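PDB 3KF6: protein stn1 from Schizosaccharomyces pombe, which is required for telomere maintenance, binds single-stranded telomeric DNA and pairs with Ten1 through its N-terminal OB-fold domain. Local coordinates for residues L68-C73 / L78-I83. Numbering follows the deposited sequence.
Sequences LTVDDC and LRVVFI
Strands 68-71 and 78-83 run antiparallel in the beta hairpin of an OB fold: Leu-68 faces Val-80 and Val-70 faces Leu-78 as hydrogen-bonded pairs, two bonds each, with Val-80 N to Leu-68 O at 2.8 Å and Val-70 N to Leu-78 O at 2.9 Å, the latter nearly straight (169°). Between them lies the non-hydrogen-bonded pair of Thr-69 and Arg-79, where Thr-69 CA approaches Leu-78 O at 3.5 Å in a CA-H...O contact.

Leu-68, Val-70, Val-80 and Phe-82 meet on the buried face. Val-70 and Val-80 each hold CG2 beside their own backbone N, CG1 being anti to it (chi1 -180° and 178°), and the two CG2 methyls touch at 3.8 Å. Leu-68 CD1 reaches Phe-82 CE1 at 3.7 Å, approaching the ring obliquely; Phe-123 packs edge-to-face against the same ring, and helix 88-94 also touches it. On the other face Thr-69 OG1 lies 4.1 Å from Arg-79 CG, a loose contact.

Past the pairing, Asp-71 OD1 accepts from Cys-73 N in an Asx turn and also hydrogen-bonds Ser-6 OG of the Ten1 chain, while Asp-71 OD2 accepts from Ala-7 N of that chain. Backbone bonding thus fixes the register, the apolar side chains line part of the OB-barrel interior, and a carboxylate at the strand end ties the hairpin to the partner subunit.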
ATOM      1  N   LEU A  68     -12.875   2.287  -2.452  1.00 19.24           N
ATOM      2  CA  LEU A  68     -11.619   2.690  -1.841  1.00 18.76           C
ATOM      3  C   LEU A  68     -10.480   2.299  -2.777  1.00 17.74           C
ATOM      4  O   LEU A  68     -10.379   1.142  -3.184  1.00 18.74           O
ATOM      5  CB  LEU A  68     -11.413   1.978  -0.497  1.00 19.65           C
ATOM      6  CG  LEU A  68     -12.308   2.333   0.690  1.00 22.52           C
ATOM      7  CD1 LEU A  68     -11.860   1.548   1.911  1.00 23.32           C
ATOM      8  CD2 LEU A  68     -12.232   3.819   0.961  1.00 25.78           C
ATOM      9  N   THR A  69      -9.635   3.260  -3.135  1.00 16.10           N
ATOM     10  CA  THR A  69      -8.496   2.948  -3.984  1.00 15.79           C
ATOM     11  C   THR A  69      -7.366   2.644  -3.005  1.00 17.05           C
ATOM     12  O   THR A  69      -7.043   3.471  -2.147  1.00 17.28           O
ATOM     13  CB  THR A  69      -8.104   4.132  -4.887  1.00 17.13           C
ATOM     14  OG1 THR A  69      -9.183   4.418  -5.788  1.00 20.01           O
ATOM     15  CG2 THR A  69      -6.865   3.785  -5.705  1.00 19.32           C
ATOM     16  N   VAL A  70      -6.775   1.459  -3.133  1.00 13.55           N
ATOM     17  CA  VAL A  70      -5.715   1.023  -2.224  1.00 13.89           C
ATOM     18  C   VAL A  70      -4.380   0.857  -2.937  1.00 13.62           C
ATOM     19  O   VAL A  70      -4.327   0.360  -4.061  1.00 13.15           O
ATOM     20  CB  VAL A  70      -6.112  -0.313  -1.555  1.00 14.42           C
ATOM     21  CG1 VAL A  70      -5.021  -0.779  -0.590  1.00 15.76           C
ATOM     22  CG2 VAL A  70      -7.442  -0.134  -0.812  1.00 15.53           C
ATOM     23  N   ASP A  71      -3.307   1.274  -2.266  1.00 12.82           N
ATOM     24  CA  ASP A  71      -1.959   1.183  -2.818  1.00 13.27           C
ATOM     25  C   ASP A  71      -1.082   0.342  -1.898  1.00 13.68           C
ATOM     26  O   ASP A  71      -0.966   0.646  -0.716  1.00 14.05           O
ATOM     27  CB  ASP A  71      -1.360   2.590  -2.942  1.00 13.65           C
ATOM     28  CG  ASP A  71       0.019   2.592  -3.579  1.00 14.16           C
ATOM     29  OD1 ASP A  71       0.402   1.563  -4.167  1.00 14.89           O
ATOM     30  OD2 ASP A  71       0.713   3.632  -3.509  1.00 15.70           O
ATOM     31  N   ASP A  72      -0.479  -0.717  -2.430  1.00 13.09           N
ATOM     32  CA  ASP A  72       0.423  -1.538  -1.624  1.00 13.29           C
ATOM     33  C   ASP A  72       1.873  -1.373  -2.104  1.00 14.66           C
ATOM     34  O   ASP A  72       2.749  -2.163  -1.753  1.00 14.07           O
ATOM     35  CB  ASP A  72       0.002  -3.014  -1.664  1.00 14.04           C
ATOM     36  CG  ASP A  72       0.127  -3.622  -3.039  1.00 14.95           C
ATOM     37  OD1 ASP A  72       0.461  -2.880  -3.986  1.00 14.56           O
ATOM     38  OD2 ASP A  72      -0.116  -4.846  -3.173  1.00 14.33           O
ATOM     39  N   CYS A  73       2.101  -0.326  -2.900  1.00 13.68           N
ATOM     40  CA  CYS A  73       3.419   0.013  -3.447  1.00 14.43           C
ATOM     41  C   CYS A  73       3.956  -1.003  -4.439  1.00 14.66           C
ATOM     42  O   CYS A  73       5.145  -0.993  -4.755  1.00 15.40           O
ATOM     43  CB  CYS A  73       4.446   0.195  -2.321  1.00 14.50           C
ATOM     44  SG  CYS A  73       4.011   1.480  -1.125  1.00 16.57           S
ATOM     45  N   LEU A  78      -5.477  -0.581  -6.593  1.00 14.46           N
ATOM     46  CA  LEU A  78      -6.664  -1.385  -6.838  1.00 15.54           C
ATOM     47  C   LEU A  78      -7.930  -0.735  -6.295  1.00 14.38           C
ATOM     48  O   LEU A  78      -7.953  -0.249  -5.167  1.00 14.46           O
ATOM     49  CB  LEU A  78      -6.486  -2.761  -6.187  1.00 18.04           C
ATOM     50  CG  LEU A  78      -7.599  -3.795  -6.394  1.00 16.56           C
ATOM     51  CD1 LEU A  78      -7.657  -4.200  -7.857  1.00 19.42           C
ATOM     52  CD2 LEU A  78      -7.333  -5.016  -5.516  1.00 16.66           C
ATOM     53  N   ARG A  79      -8.982  -0.730  -7.108  1.00 14.52           N
ATOM     54  CA  ARG A  79     -10.258  -0.181  -6.679  1.00 16.17           C
ATOM     55  C   ARG A  79     -10.968  -1.286  -5.905  1.00 15.22           C
ATOM     56  O   ARG A  79     -11.151  -2.390  -6.421  1.00 18.05           O
ATOM     57  CB  ARG A  79     -11.099   0.235  -7.889  1.00 19.93           C
ATOM     58  CG  ARG A  79     -10.819   1.641  -8.399  1.00 25.35           C
ATOM     59  CD  ARG A  79     -11.640   1.913  -9.661  1.00 32.96           C
ATOM     60  NE  ARG A  79     -11.721   3.332 -10.001  1.00 40.39           N
ATOM     61  CZ  ARG A  79     -12.523   4.208  -9.401  1.00 43.27           C
ATOM     62  NH1 ARG A  79     -13.327   3.822  -8.418  1.00 44.41           N
ATOM     63  NH2 ARG A  79     -12.530   5.475  -9.792  1.00 45.41           N
ATOM     64  N   VAL A  80     -11.341  -0.988  -4.665  1.00 14.93           N
ATOM     65  CA  VAL A  80     -12.033  -1.941  -3.799  1.00 16.33           C
ATOM     66  C   VAL A  80     -13.470  -1.458  -3.643  1.00 16.85           C
ATOM     67  O   VAL A  80     -13.720  -0.383  -3.102  1.00 16.58           O
ATOM     68  CB  VAL A  80     -11.347  -2.021  -2.417  1.00 16.08           C
ATOM     69  CG1 VAL A  80     -12.106  -2.979  -1.496  1.00 18.72           C
ATOM     70  CG2 VAL A  80      -9.911  -2.481  -2.594  1.00 17.48           C
ATOM     71  N   VAL A  81     -14.407  -2.274  -4.119  1.00 17.06           N
ATOM     72  CA  VAL A  81     -15.821  -1.934  -4.103  1.00 19.04           C
ATOM     73  C   VAL A  81     -16.636  -2.489  -2.942  1.00 17.86           C
ATOM     74  O   VAL A  81     -16.604  -3.687  -2.658  1.00 19.90           O
ATOM     75  CB  VAL A  81     -16.485  -2.408  -5.410  1.00 19.53           C
ATOM     76  CG1 VAL A  81     -17.945  -2.003  -5.434  1.00 22.41           C
ATOM     77  CG2 VAL A  81     -15.736  -1.842  -6.598  1.00 21.01           C
ATOM     78  N   PHE A  82     -17.372  -1.598  -2.287  1.00 17.92           N
ATOM     79  CA  PHE A  82     -18.252  -1.963  -1.182  1.00 20.57           C
ATOM     80  C   PHE A  82     -19.698  -1.738  -1.620  1.00 22.15           C
ATOM     81  O   PHE A  82     -20.158  -0.597  -1.676  1.00 24.10           O
ATOM     82  CB  PHE A  82     -17.964  -1.106   0.051  1.00 20.09           C
ATOM     83  CG  PHE A  82     -16.634  -1.385   0.677  1.00 19.46           C
ATOM     84  CD1 PHE A  82     -15.481  -0.790   0.184  1.00 19.26           C
ATOM     85  CD2 PHE A  82     -16.530  -2.287   1.736  1.00 18.27           C
ATOM     86  CE1 PHE A  82     -14.236  -1.090   0.734  1.00 19.04           C
ATOM     87  CE2 PHE A  82     -15.294  -2.592   2.292  1.00 20.23           C
ATOM     88  CZ  PHE A  82     -14.144  -1.992   1.787  1.00 19.04           C
ATOM     89  N   ILE A  83     -20.401  -2.818  -1.947  1.00 24.15           N
ATOM     90  CA  ILE A  83     -21.804  -2.710  -2.362  1.00 25.99           C
ATOM     91  C   ILE A  83     -22.625  -2.463  -1.102  1.00 28.33           C
ATOM     92  O   ILE A  83     -22.859  -3.373  -0.306  1.00 27.42           O
ATOM     93  CB  ILE A  83     -22.283  -3.998  -3.050  1.00 26.30           C
ATOM     94  CG1 ILE A  83     -21.406  -4.287  -4.267  1.00 26.81           C
ATOM     95  CG2 ILE A  83     -23.747  -3.845  -3.486  1.00 25.19           C
ATOM     96  CD1 ILE A  83     -21.631  -5.648  -4.877  1.00 28.96           C
TER